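Local coordinates for alpha-2,3-sialyltransferase (Campylobacter jejuni, PDB 2P2V) that transfers sialic acid from a CMP-activated donor to acceptor sugars in an alpha-2,3 linkage, as a monofunctional sialyltransferase, at the interface of chains A and B. Residues are numbered along the deposited sequence; one frame, centred on the assembly and turned at random. Chains: chain A/B, Alpha-2,3-sialyltransferase.

The interface of chains A and B. Residues chain A 139, 143-144; chain B 74, 77-78, 81, 117, 264, 270.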
loop_
_atom_site.group_PDB
_atom_site.type_symbol
_atom_site.label_atom_id
_atom_site.label_comp_id
_atom_site.label_asym_id
_atom_site.label_seq_id
_atom_site.Cartn_x
_atom_site.Cartn_y
_atom_site.Cartn_z
ATOM N N TYR A 139 16.441 18.914 -1.887
ATOM C CA TYR A 139 16.833 19.905 -0.895
ATOM C C TYR A 139 16.730 21.298 -1.552
ATOM O O TYR A 139 16.150 22.229 -0.988
ATOM C CB TYR A 139 18.282 19.671 -0.423
ATOM C CG TYR A 139 18.767 20.674 0.602
ATOM C CD1 TYR A 139 18.052 20.895 1.786
ATOM C CD2 TYR A 139 19.985 21.386 0.422
ATOM C CE1 TYR A 139 18.505 21.808 2.748
ATOM C CE2 TYR A 139 20.442 22.306 1.402
ATOM C CZ TYR A 139 19.690 22.528 2.540
ATOM O OH TYR A 139 20.073 23.429 3.528
ATOM N N TYR A 143 13.750 23.865 -0.147
ATOM C CA TYR A 143 14.208 24.934 0.733
ATOM C C TYR A 143 14.594 26.200 -0.040
ATOM O O TYR A 143 14.723 27.288 0.558
ATOM C CB TYR A 143 15.395 24.472 1.535
ATOM C CG TYR A 143 14.990 23.445 2.593
ATOM C CD1 TYR A 143 14.576 23.838 3.860
ATOM C CD2 TYR A 143 14.979 22.072 2.287
ATOM C CE1 TYR A 143 14.176 22.904 4.819
ATOM C CE2 TYR A 143 14.634 21.130 3.249
ATOM C CZ TYR A 143 14.249 21.517 4.483
ATOM O OH TYR A 143 13.934 20.545 5.379
ATOM N N PHE A 144 14.809 26.076 -1.327
ATOM C CA PHE A 144 15.365 27.240 -2.061
ATOM C C PHE A 144 14.596 27.558 -3.324
ATOM O O PHE A 144 14.970 28.522 -4.015
ATOM C CB PHE A 144 16.867 27.080 -2.383
ATOM C CG PHE A 144 17.751 26.927 -1.155
ATOM C CD1 PHE A 144 18.137 28.036 -0.381
ATOM C CD2 PHE A 144 18.197 25.680 -0.763
ATOM C CE1 PHE A 144 18.946 27.895 0.753
ATOM C CE2 PHE A 144 18.979 25.527 0.371
ATOM C CZ PHE A 144 19.361 26.627 1.141
ATOM N N LEU B 74 11.709 19.587 9.755
ATOM C CA LEU B 74 11.997 20.405 8.577
ATOM C C LEU B 74 13.163 21.355 8.801
ATOM O O LEU B 74 14.048 21.450 7.955
ATOM C CB LEU B 74 10.718 21.219 8.189
ATOM C CG LEU B 74 10.838 22.097 6.919
ATOM C CD1 LEU B 74 10.590 21.327 5.671
ATOM C CD2 LEU B 74 9.717 23.170 7.049
ATOM N N TYR B 77 16.559 19.321 9.604
ATOM C CA TYR B 77 17.141 18.711 8.371
ATOM C C TYR B 77 17.968 19.745 7.599
ATOM O O TYR B 77 19.077 19.512 7.212
ATOM C CB TYR B 77 16.009 18.166 7.495
ATOM C CG TYR B 77 16.475 17.453 6.243
ATOM C CD1 TYR B 77 16.902 16.116 6.302
ATOM C CD2 TYR B 77 16.525 18.103 5.019
ATOM C CE1 TYR B 77 17.344 15.460 5.141
ATOM C CE2 TYR B 77 16.959 17.438 3.834
ATOM C CZ TYR B 77 17.324 16.123 3.923
ATOM O OH TYR B 77 17.720 15.541 2.745
ATOM N N HIS B 78 17.376 20.929 7.393
ATOM C CA HIS B 78 18.063 22.025 6.739
ATOM C C HIS B 78 19.311 22.452 7.562
ATOM O O HIS B 78 20.394 22.671 7.004
ATOM C CB HIS B 78 17.011 23.183 6.677
ATOM C CG HIS B 78 17.609 24.503 6.297
ATOM N ND1 HIS B 78 18.361 24.681 5.161
ATOM C CD2 HIS B 78 17.538 25.716 6.904
ATOM C CE1 HIS B 78 18.783 25.931 5.111
ATOM N NE2 HIS B 78 18.288 26.579 6.158
ATOM N N LYS B 81 22.078 19.879 6.969
ATOM C CA LYS B 81 22.646 20.056 5.641
ATOM C C LYS B 81 23.573 21.274 5.614
ATOM O O LYS B 81 24.628 21.194 5.018
ATOM C CB LYS B 81 21.580 20.249 4.571
ATOM C CG LYS B 81 20.709 19.082 4.285
ATOM C CD LYS B 81 21.545 18.050 3.500
ATOM C CE LYS B 81 20.707 16.865 3.278
ATOM N NZ LYS B 81 21.409 15.879 2.395
ATOM N N PHE B 117 12.362 14.082 2.489
ATOM C CA PHE B 117 13.669 13.898 3.094
ATOM C C PHE B 117 14.203 12.536 2.627
ATOM O O PHE B 117 14.263 11.667 3.470
ATOM C CB PHE B 117 13.516 13.921 4.604
ATOM C CG PHE B 117 12.698 15.167 5.131
ATOM C CD1 PHE B 117 13.224 16.465 4.960
ATOM C CD2 PHE B 117 11.526 14.984 5.746
ATOM C CE1 PHE B 117 12.463 17.588 5.404
ATOM C CE2 PHE B 117 10.742 16.079 6.219
ATOM C CZ PHE B 117 11.272 17.358 6.033
ATOM N N THR B 264 13.485 28.547 7.893
ATOM C CA THR B 264 13.347 28.241 6.475
ATOM C C THR B 264 12.657 29.421 5.787
ATOM O O THR B 264 11.860 30.088 6.402
ATOM C CB THR B 264 12.534 26.953 6.290
ATOM O OG1 THR B 264 11.289 27.094 6.971
ATOM C CG2 THR B 264 13.282 25.772 6.966
ATOM N N VAL B 270 8.110 24.616 1.334
ATOM C CA VAL B 270 8.070 24.870 2.775
ATOM C C VAL B 270 6.665 25.297 3.135
ATOM O O VAL B 270 6.130 24.844 4.149
ATOM C CB VAL B 270 9.119 25.942 3.236
ATOM C CG1 VAL B 270 8.857 26.387 4.649
ATOM C CG2 VAL B 270 10.542 25.352 3.221
#
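A:Tyr139 carries CG anti to its backbone N (chi1 179°), whereas A:Tyr143, one turn later in helix 131-144, carries CG beside its own backbone N (chi1 -71°); the two phenol rings thus reach helix 73-85 of chain B at separate points, with B:His78 between them. The side chains of B:His78 and A:Tyr139 cross at about a right angle, yet their rings are tilted only moderately against each other, with CE1 of A:Tyr139 in the imidazole plane at its edge. The phenol OH of A:Tyr139 and ND1 of B:His78 form a hydrogen bond of 2.7 Å, whose direction is not settled. B:Lys81 passes A:Tyr139 in the opposite direction and lays its aliphatic stem on one face of the ring, CG lying 4.0 Å from the ring centroid and displaced toward the rim. Hydrogen bond and methylene cover together probably restrict the ring's position and tilt.

The ring of A:Tyr143 inserts more deeply, among B:Leu74, B:Tyr77, B:His78, B:Phe117 and B:Thr264. Its hydroxyl donates to the backbone carbonyl O of B:Leu74 at 2.7 Å, meeting a lone pair in the carbonyl plane with a C=O...donor angle of 126°. The same oxygen lies at the edge of the B:Phe117 ring, in its plane, 3.3 Å from CE1. CB of B:His78 lies over one face of the phenol, 3.4 Å from CE1, and the methyl CG2 of B:Thr264 meets the edge in plane. From the opposite face comes CD1 of B:Leu74, 3.9 Å from CZ. The B:Tyr77 side chain crosses at about a right angle, and B:Phe117 CD1 lies over one face of the B:Tyr77 ring, a second-shell contact that may help hold it beside the inserted phenol.

The protein is deposited as a four-chain assembly, and this patch joins two copies through different surfaces, a tyrosine-bearing helix docking on another helix; the contact need not belong to a biological oligomer. A:Phe144 contributes little, its CZ resting 4.1 Å from CE1 of B:His78.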